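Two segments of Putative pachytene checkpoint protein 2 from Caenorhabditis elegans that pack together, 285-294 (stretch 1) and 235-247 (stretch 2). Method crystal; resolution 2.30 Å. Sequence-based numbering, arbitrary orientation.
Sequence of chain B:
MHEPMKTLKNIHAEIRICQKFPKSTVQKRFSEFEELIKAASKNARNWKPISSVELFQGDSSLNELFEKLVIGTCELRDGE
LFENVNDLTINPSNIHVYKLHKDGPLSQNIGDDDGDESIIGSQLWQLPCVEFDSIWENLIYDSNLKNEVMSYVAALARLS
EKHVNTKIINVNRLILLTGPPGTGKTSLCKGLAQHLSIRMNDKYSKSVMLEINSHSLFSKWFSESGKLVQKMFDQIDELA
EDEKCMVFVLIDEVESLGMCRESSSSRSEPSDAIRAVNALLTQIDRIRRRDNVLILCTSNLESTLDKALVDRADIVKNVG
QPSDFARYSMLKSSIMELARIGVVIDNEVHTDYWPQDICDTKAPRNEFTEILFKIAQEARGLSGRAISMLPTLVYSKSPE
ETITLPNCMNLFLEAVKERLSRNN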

# COMPACT_ATOMS: atom_id res chain seq x y z
N ASP B 285 7.04 14.70 -23.69
CA ASP B 285 6.08 14.73 -24.80
C ASP B 285 6.05 16.08 -25.51
O ASP B 285 5.92 16.14 -26.74
CB ASP B 285 4.68 14.39 -24.30
CG ASP B 285 4.43 12.90 -24.27
OD1 ASP B 285 5.37 12.14 -23.95
OD2 ASP B 285 3.29 12.48 -24.57
N ARG B 286 6.16 17.16 -24.75
CA ARG B 286 6.15 18.50 -25.33
C ARG B 286 7.35 18.71 -26.24
O ARG B 286 7.24 19.28 -27.33
CB ARG B 286 6.15 19.57 -24.23
CG ARG B 286 6.45 20.97 -24.75
CD ARG B 286 5.97 22.04 -23.79
NE ARG B 286 6.73 22.04 -22.55
CZ ARG B 286 7.40 23.09 -22.09
NH1 ARG B 286 7.41 24.23 -22.78
NH2 ARG B 286 8.07 23.01 -20.95
N ILE B 287 8.50 18.23 -25.78
CA ILE B 287 9.77 18.48 -26.44
C ILE B 287 9.91 17.72 -27.77
O ILE B 287 10.35 18.30 -28.78
CB ILE B 287 10.92 18.10 -25.50
CG1 ILE B 287 11.09 19.19 -24.43
CG2 ILE B 287 12.21 17.91 -26.25
CD1 ILE B 287 12.47 19.27 -23.85
N ARG B 288 9.51 16.45 -27.79
CA ARG B 288 9.67 15.60 -28.96
C ARG B 288 8.83 16.04 -30.16
O ARG B 288 9.09 15.62 -31.29
CB ARG B 288 9.34 14.15 -28.61
CG ARG B 288 8.08 14.00 -27.78
CD ARG B 288 7.72 12.54 -27.55
NE ARG B 288 7.03 11.97 -28.70
CZ ARG B 288 6.60 10.72 -28.76
NH1 ARG B 288 6.80 9.89 -27.75
NH2 ARG B 288 5.97 10.28 -29.85
N ARG B 289 7.82 16.87 -29.92
CA ARG B 289 6.94 17.32 -30.99
C ARG B 289 7.65 18.21 -32.00
O ARG B 289 7.24 18.31 -33.16
CB ARG B 289 5.73 18.07 -30.41
CG ARG B 289 4.56 17.17 -30.12
CD ARG B 289 3.40 17.93 -29.49
NE ARG B 289 2.76 17.12 -28.46
CZ ARG B 289 1.92 16.12 -28.70
NH1 ARG B 289 1.61 15.80 -29.95
NH2 ARG B 289 1.39 15.44 -27.70
N ARG B 290 8.72 18.87 -31.56
CA ARG B 290 9.48 19.74 -32.44
C ARG B 290 10.27 18.94 -33.47
O ARG B 290 10.70 17.82 -33.20
CB ARG B 290 10.42 20.62 -31.62
CG ARG B 290 9.78 21.26 -30.41
CD ARG B 290 9.80 22.77 -30.50
NE ARG B 290 9.08 23.39 -29.40
CZ ARG B 290 8.77 24.68 -29.35
NH1 ARG B 290 9.13 25.49 -30.33
NH2 ARG B 290 8.11 25.16 -28.30
N ASP B 291 10.46 19.52 -34.64
CA ASP B 291 11.20 18.86 -35.71
C ASP B 291 12.71 18.91 -35.48
O ASP B 291 13.43 17.98 -35.85
CB ASP B 291 10.87 19.49 -37.06
CG ASP B 291 9.45 19.21 -37.51
OD1 ASP B 291 8.83 18.27 -36.96
OD2 ASP B 291 8.96 19.91 -38.42
N ASN B 292 13.17 19.99 -34.86
CA ASN B 292 14.60 20.21 -34.68
C ASN B 292 15.11 19.72 -33.32
O ASN B 292 16.07 20.26 -32.78
CB ASN B 292 14.94 21.69 -34.84
CG ASN B 292 14.35 22.54 -33.73
OD1 ASN B 292 13.33 22.19 -33.13
ND2 ASN B 292 14.99 23.67 -33.44
N VAL B 293 14.47 18.69 -32.78
CA VAL B 293 14.82 18.19 -31.46
C VAL B 293 15.01 16.67 -31.49
O VAL B 293 14.35 15.98 -32.26
CB VAL B 293 13.75 18.56 -30.42
CG1 VAL B 293 14.06 17.95 -29.08
CG2 VAL B 293 13.64 20.07 -30.30
N LEU B 294 15.92 16.17 -30.67
CA LEU B 294 16.13 14.73 -30.57
C LEU B 294 16.52 14.35 -29.14
O LEU B 294 17.48 14.89 -28.59
CB LEU B 294 17.22 14.30 -31.54
CG LEU B 294 17.35 12.80 -31.79
CD1 LEU B 294 16.03 12.26 -32.29
CD2 LEU B 294 18.45 12.55 -32.80
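Stretch 2 (235-247) QIDELAEDEKCMV

Stretch 2 enters as the last turns of a helix, passes through a short loop and leaves as a β-strand that runs parallel to the strand of stretch 1; together the two segments bury 638 Å² of surface. Gln235 points its CA-to-CB bond away, and contact begins at Ile236, whose CA-to-CB bond points toward stretch 1 and whose CG2 lies 3.6 Å from CD1 of Ile287. The next residue, Asp237, lies across from Ile287 with their CA atoms 6.5 Å apart, and its carboxylate receives two arginines. OD2 of Asp237 forms a salt bridge with NH1 of Arg286 at 2.6 Å, whereas OD1 pairs with NH2 of Arg290; that second salt bridge is modelled too tightly for its exact length to be relied on. Glu238 and Leu239 make no contact. One turn beyond Ile236, and tied to it by the helical bond from N of Ala240 to O of Ile236 (2.8 Å), Ala240 places its small CB 3.6 Å from CG2 of Val293 and 3.7 Å from CD of Arg290. Glu241 adds a smaller contact, its CG 3.3 Å from NH1 of Arg290.

From here the chain bends around Asn292. With chi1 in the p well, Asn292 brings its amide into the turn, where ND2 donates to O of Ala240 (3.3 Å) and, weakly, to O of Cys245 (2.5 Å); O of Asp242 lies 2.8 Å from the same ND2. One side chain thus links the last turn of the helix to the start of the strand. Phi and psi of 59°/18° at Lys244, whose side chain is not modelled beyond CB, give way to extended values from Cys245 onward. The strands then pair: N of Val247 donates to O of Asn292 (3.0 Å), and O of Val247 accepts from N of Leu294 (2.9 Å), bracketing Val293. Val247 and Val293 share a sheet face, their CG2 atoms 3.6 Å apart.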

# COMPACT_ATOMS: atom_id res chain seq x y z
N GLN B 235 13.26 25.76 -20.48
CA GLN B 235 14.45 26.36 -21.07
C GLN B 235 14.87 25.62 -22.33
O GLN B 235 15.29 26.23 -23.31
CB GLN B 235 15.61 26.38 -20.07
CG GLN B 235 16.90 26.91 -20.65
CD GLN B 235 17.93 27.24 -19.59
OE1 GLN B 235 17.88 26.72 -18.48
NE2 GLN B 235 18.86 28.12 -19.93
N ILE B 236 14.75 24.29 -22.30
CA ILE B 236 15.01 23.48 -23.48
C ILE B 236 14.05 23.88 -24.59
O ILE B 236 14.42 23.94 -25.76
CB ILE B 236 14.85 21.97 -23.21
CG1 ILE B 236 15.46 21.59 -21.86
CG2 ILE B 236 15.46 21.16 -24.34
CD1 ILE B 236 15.38 20.11 -21.56
N ASP B 237 12.81 24.15 -24.20
CA ASP B 237 11.77 24.54 -25.14
C ASP B 237 12.14 25.82 -25.86
O ASP B 237 12.02 25.90 -27.09
CB ASP B 237 10.43 24.69 -24.42
CG ASP B 237 9.25 24.68 -25.38
OD1 ASP B 237 9.24 25.49 -26.33
OD2 ASP B 237 8.34 23.86 -25.18
N GLU B 238 12.60 26.82 -25.11
CA GLU B 238 13.03 28.09 -25.71
C GLU B 238 14.15 27.87 -26.72
O GLU B 238 14.16 28.47 -27.79
CB GLU B 238 13.50 29.07 -24.63
CG GLU B 238 12.40 29.95 -24.06
CD GLU B 238 12.95 31.23 -23.45
OE1 GLU B 238 14.19 31.40 -23.47
OE2 GLU B 238 12.15 32.06 -22.97
N LEU B 239 15.08 26.99 -26.37
CA LEU B 239 16.18 26.65 -27.26
C LEU B 239 15.66 25.90 -28.47
O LEU B 239 16.22 25.99 -29.56
CB LEU B 239 17.23 25.81 -26.52
CG LEU B 239 18.69 26.14 -26.80
CD1 LEU B 239 18.93 27.63 -26.69
CD2 LEU B 239 19.59 25.39 -25.82
N ALA B 240 14.57 25.16 -28.28
CA ALA B 240 13.93 24.42 -29.36
C ALA B 240 13.07 25.34 -30.21
O ALA B 240 12.84 25.06 -31.39
CB ALA B 240 13.09 23.28 -28.79
N GLU B 241 12.58 26.42 -29.61
CA GLU B 241 11.82 27.44 -30.33
C GLU B 241 12.70 28.07 -31.40
O GLU B 241 12.21 28.52 -32.45
CB GLU B 241 11.29 28.51 -29.37
CG GLU B 241 10.15 28.05 -28.48
CD GLU B 241 9.82 29.04 -27.38
OE1 GLU B 241 9.14 28.64 -26.41
OE2 GLU B 241 10.25 30.21 -27.47
N ASP B 242 14.00 28.11 -31.13
CA ASP B 242 14.98 28.57 -32.10
C ASP B 242 15.08 27.56 -33.24
O ASP B 242 15.46 26.41 -33.03
CB ASP B 242 16.34 28.77 -31.43
CG ASP B 242 17.38 29.35 -32.37
OD1 ASP B 242 17.02 29.79 -33.48
OD2 ASP B 242 18.58 29.38 -31.99
N GLU B 243 14.74 27.99 -34.45
CA GLU B 243 14.85 27.13 -35.62
C GLU B 243 16.25 27.24 -36.20
O GLU B 243 17.06 28.05 -35.74
CB GLU B 243 13.79 27.49 -36.67
CG GLU B 243 14.04 28.79 -37.42
CD GLU B 243 13.60 30.02 -36.65
OE1 GLU B 243 13.32 31.05 -37.30
OE2 GLU B 243 13.54 29.98 -35.40
N LYS B 244 16.53 26.42 -37.21
CA LYS B 244 17.86 26.31 -37.80
C LYS B 244 18.89 25.89 -36.74
O LYS B 244 20.09 26.05 -36.93
CB LYS B 244 18.29 27.62 -38.46
N CYS B 245 18.39 25.35 -35.63
CA CYS B 245 19.23 24.81 -34.57
C CYS B 245 18.64 23.53 -34.01
O CYS B 245 17.48 23.51 -33.60
CB CYS B 245 19.42 25.83 -33.44
SG CYS B 245 20.18 25.12 -31.95
N MET B 246 19.43 22.46 -33.99
CA MET B 246 18.95 21.20 -33.45
C MET B 246 19.45 21.00 -32.03
O MET B 246 20.60 21.31 -31.71
CB MET B 246 19.37 20.02 -34.34
CG MET B 246 20.86 19.73 -34.39
SD MET B 246 21.29 18.52 -35.66
CE MET B 246 20.07 17.25 -35.35
N VAL B 247 18.57 20.52 -31.16
CA VAL B 247 18.92 20.30 -29.77
C VAL B 247 18.87 18.81 -29.44
O VAL B 247 18.01 18.07 -29.92
CB VAL B 247 18.00 21.11 -28.81
CG1 VAL B 247 17.68 22.47 -29.42
CG2 VAL B 247 16.72 20.36 -28.50